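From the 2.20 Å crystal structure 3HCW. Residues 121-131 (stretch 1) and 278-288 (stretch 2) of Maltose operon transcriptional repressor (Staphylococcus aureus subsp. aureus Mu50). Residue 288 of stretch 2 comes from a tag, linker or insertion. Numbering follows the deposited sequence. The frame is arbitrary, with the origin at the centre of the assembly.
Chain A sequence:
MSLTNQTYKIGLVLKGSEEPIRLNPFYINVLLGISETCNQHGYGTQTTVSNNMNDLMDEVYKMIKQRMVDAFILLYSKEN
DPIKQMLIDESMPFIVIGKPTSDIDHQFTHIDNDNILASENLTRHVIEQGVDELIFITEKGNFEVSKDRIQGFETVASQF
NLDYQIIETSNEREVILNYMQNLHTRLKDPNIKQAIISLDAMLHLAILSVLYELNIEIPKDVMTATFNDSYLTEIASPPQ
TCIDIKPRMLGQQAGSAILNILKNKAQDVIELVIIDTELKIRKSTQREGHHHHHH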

# COMPACT_ATOMS: atom_id res chain seq x y z
N ASN A 121 15.30 8.48 18.83
CA ASN A 121 14.08 8.28 19.60
C ASN A 121 13.65 6.82 19.62
O ASN A 121 13.28 6.28 20.67
CB ASN A 121 12.94 9.14 19.06
CG ASN A 121 13.13 10.59 19.33
OD1 ASN A 121 13.87 10.96 20.23
ND2 ASN A 121 12.47 11.44 18.55
N LEU A 122 13.69 6.18 18.45
CA LEU A 122 13.31 4.77 18.34
C LEU A 122 14.31 3.88 19.06
O LEU A 122 13.90 3.00 19.83
CB LEU A 122 13.16 4.34 16.87
CG LEU A 122 12.59 2.95 16.58
CD1 LEU A 122 11.09 2.94 16.82
CD2 LEU A 122 12.89 2.53 15.14
N THR A 123 15.61 4.12 18.81
CA THR A 123 16.66 3.31 19.42
C THR A 123 16.62 3.45 20.95
O THR A 123 16.78 2.46 21.65
CB THR A 123 18.10 3.65 18.89
OG1 THR A 123 18.11 3.68 17.45
CG2 THR A 123 19.12 2.61 19.36
N ARG A 124 16.42 4.66 21.46
CA ARG A 124 16.30 4.90 22.91
C ARG A 124 15.16 4.10 23.53
O ARG A 124 15.33 3.48 24.57
CB ARG A 124 16.09 6.39 23.21
CG ARG A 124 17.27 7.09 23.87
CD ARG A 124 17.45 6.63 25.32
NE ARG A 124 16.68 7.42 26.28
CZ ARG A 124 16.55 7.12 27.57
NH1 ARG A 124 17.12 6.04 28.08
NH2 ARG A 124 15.83 7.91 28.36
N HIS A 125 14.00 4.13 22.87
CA HIS A 125 12.80 3.42 23.34
C HIS A 125 13.00 1.92 23.54
O HIS A 125 12.55 1.37 24.57
CB HIS A 125 11.61 3.67 22.41
CG HIS A 125 10.49 2.69 22.59
ND1 HIS A 125 9.63 2.75 23.67
CD2 HIS A 125 10.10 1.63 21.85
CE1 HIS A 125 8.75 1.77 23.58
NE2 HIS A 125 9.02 1.07 22.49
N VAL A 126 13.66 1.27 22.58
CA VAL A 126 13.92 -0.17 22.72
C VAL A 126 14.87 -0.46 23.87
O VAL A 126 14.71 -1.46 24.58
CB VAL A 126 14.32 -0.90 21.38
CG1 VAL A 126 13.29 -0.62 20.31
CG2 VAL A 126 15.70 -0.50 20.90
N ILE A 127 15.83 0.44 24.10
CA ILE A 127 16.78 0.33 25.21
C ILE A 127 16.05 0.49 26.55
O ILE A 127 16.32 -0.25 27.49
CB ILE A 127 17.96 1.30 25.04
CG1 ILE A 127 18.80 0.87 23.83
CG2 ILE A 127 18.81 1.38 26.31
CD1 ILE A 127 20.05 1.71 23.57
N GLU A 128 15.09 1.41 26.59
CA GLU A 128 14.24 1.63 27.76
C GLU A 128 13.42 0.40 28.16
O GLU A 128 13.06 0.26 29.32
CB GLU A 128 13.31 2.84 27.56
CG GLU A 128 14.03 4.19 27.59
CD GLU A 128 13.13 5.37 27.21
OE1 GLU A 128 12.33 5.25 26.26
OE2 GLU A 128 13.25 6.43 27.85
N GLN A 129 13.14 -0.48 27.20
CA GLN A 129 12.45 -1.74 27.50
C GLN A 129 13.41 -2.80 28.06
O GLN A 129 12.98 -3.76 28.69
CB GLN A 129 11.74 -2.29 26.25
CG GLN A 129 10.81 -1.31 25.57
CD GLN A 129 9.95 -0.54 26.54
OE1 GLN A 129 10.13 0.67 26.72
NE2 GLN A 129 9.01 -1.22 27.18
N GLY A 130 14.70 -2.61 27.81
CA GLY A 130 15.74 -3.51 28.31
C GLY A 130 16.26 -4.42 27.22
O GLY A 130 15.64 -5.43 26.90
N VAL A 131 17.40 -4.07 26.64
CA VAL A 131 18.04 -4.91 25.63
C VAL A 131 19.53 -5.04 25.86
O VAL A 131 20.16 -4.15 26.44
CB VAL A 131 17.84 -4.40 24.17
CG1 VAL A 131 16.49 -4.81 23.64
CG2 VAL A 131 18.03 -2.91 24.07
N GLU A 278 6.93 11.16 15.19
CA GLU A 278 6.29 10.68 16.40
C GLU A 278 6.41 9.17 16.55
O GLU A 278 5.99 8.41 15.67
CB GLU A 278 4.81 11.12 16.42
CG GLU A 278 4.00 10.54 17.55
CD GLU A 278 2.51 10.92 17.47
OE1 GLU A 278 2.07 11.44 16.43
OE2 GLU A 278 1.79 10.67 18.47
N LEU A 279 6.99 8.74 17.66
CA LEU A 279 7.00 7.35 18.06
C LEU A 279 5.59 6.88 18.40
O LEU A 279 4.87 7.53 19.15
CB LEU A 279 7.94 7.15 19.27
CG LEU A 279 8.00 5.76 19.92
CD1 LEU A 279 8.65 4.76 19.00
CD2 LEU A 279 8.73 5.82 21.23
N LYS A 280 5.20 5.76 17.79
CA LYS A 280 3.96 5.04 18.10
C LYS A 280 4.35 3.67 18.66
O LYS A 280 4.83 2.81 17.92
CB LYS A 280 3.10 4.83 16.83
CG LYS A 280 2.71 6.08 16.05
CD LYS A 280 1.36 6.63 16.50
CE LYS A 280 0.73 7.54 15.45
NZ LYS A 280 1.55 8.75 15.16
N ILE A 281 4.14 3.48 19.97
CA ILE A 281 4.49 2.23 20.65
C ILE A 281 3.41 1.19 20.47
O ILE A 281 2.23 1.45 20.72
CB ILE A 281 4.75 2.46 22.15
CG1 ILE A 281 5.83 3.54 22.33
CG2 ILE A 281 5.15 1.15 22.85
CD1 ILE A 281 5.95 4.09 23.77
N ARG A 282 3.80 0.01 20.00
CA ARG A 282 2.86 -1.09 19.80
C ARG A 282 3.40 -2.37 20.45
O ARG A 282 4.38 -2.32 21.19
CB ARG A 282 2.55 -1.28 18.30
CG ARG A 282 1.88 -0.07 17.63
CD ARG A 282 1.02 -0.46 16.43
NE ARG A 282 0.40 0.72 15.82
CZ ARG A 282 1.00 1.50 14.92
NH1 ARG A 282 2.23 1.22 14.49
NH2 ARG A 282 0.37 2.57 14.45
N LYS A 283 2.77 -3.51 20.15
CA LYS A 283 3.09 -4.79 20.81
C LYS A 283 4.55 -5.27 20.61
O LYS A 283 5.14 -5.87 21.51
CB LYS A 283 2.06 -5.86 20.37
CG LYS A 283 2.44 -7.34 20.61
CD LYS A 283 2.40 -7.74 22.10
CE LYS A 283 1.00 -8.14 22.55
NZ LYS A 283 0.97 -8.45 24.00
N SER A 284 5.15 -4.94 19.46
CA SER A 284 6.46 -5.49 19.10
C SER A 284 7.63 -5.00 19.95
O SER A 284 8.71 -5.57 19.88
CB SER A 284 6.75 -5.28 17.62
OG SER A 284 6.99 -3.91 17.36
N THR A 285 7.43 -3.95 20.74
CA THR A 285 8.40 -3.57 21.77
C THR A 285 7.82 -3.61 23.18
O THR A 285 8.38 -3.01 24.09
CB THR A 285 9.02 -2.17 21.53
OG1 THR A 285 7.97 -1.19 21.46
CG2 THR A 285 9.86 -2.14 20.26
N GLN A 286 6.70 -4.30 23.38
CA GLN A 286 6.06 -4.30 24.70
C GLN A 286 6.09 -5.68 25.34
O GLN A 286 5.67 -6.66 24.73
CB GLN A 286 4.63 -3.76 24.62
CG GLN A 286 4.58 -2.23 24.58
CD GLN A 286 3.16 -1.68 24.48
OE1 GLN A 286 2.30 -2.25 23.81
NE2 GLN A 286 2.93 -0.55 25.14
N ARG A 287 6.58 -5.74 26.58
CA ARG A 287 6.62 -7.00 27.32
C ARG A 287 5.22 -7.43 27.73
O ARG A 287 4.40 -6.60 28.13
CB ARG A 287 7.54 -6.89 28.54
CG ARG A 287 9.01 -7.00 28.18
CD ARG A 287 9.90 -6.62 29.34
NE ARG A 287 11.23 -6.21 28.89
CZ ARG A 287 12.23 -7.04 28.58
NH1 ARG A 287 12.06 -8.35 28.66
NH2 ARG A 287 13.39 -6.55 28.18
N GLU A 288 4.95 -8.72 27.62
CA GLU A 288 3.59 -9.25 27.72
C GLU A 288 3.07 -9.38 29.16
O GLU A 288 1.88 -9.62 29.38
CB GLU A 288 3.47 -10.56 26.92
CG GLU A 288 4.13 -10.47 25.54
CD GLU A 288 3.65 -11.51 24.54
OE1 GLU A 288 2.45 -11.48 24.18
OE2 GLU A 288 4.47 -12.34 24.09

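The contact, 454 Å² summed over both sides, sets one side of the helix of stretch 1 against a segment that runs from a short strand through a 3-10 turn into loop, with three kinds of interaction, the first two interleaved.

The apolar end comes first. L279 points toward the helix, and its CD1 meets L122 CD1 at 3.7 Å; L122 leaves its backbone sideways, but its branched end still reaches the strand. L279 CD2 also packs on H125 CB at 3.8 Å. Farther along, V126 CG1 touches T285 CG2 at 3.8 Å, so threonine offers a methyl to the helix as well as a hydroxyl.

That hydroxyl makes the buried polar link: H125 NE2 and T285 OG1 lie 2.7 Å apart in a nearly straight hydrogen bond (167°). H125, with chi1 t, points toward the partner and presents its ring edge to the oxygen, while I281 CG1 approaches H125 CE1 at 3.6 Å. Imidazole suits this place because it combines a polar edge with carbon surface.

The backbone at Q129 is held by charge-assisted bonding. R287 NE and NH2 both donate to Q129 O, at 3.0 and 2.9 Å, gripping one carbonyl with the guanidinium edge. G130 follows with positive phi; an ideal CB there would lie 3.1 Å from R287 NH2 and jam against the preceding carbonyl, so glycine fits both backbone and neighbour.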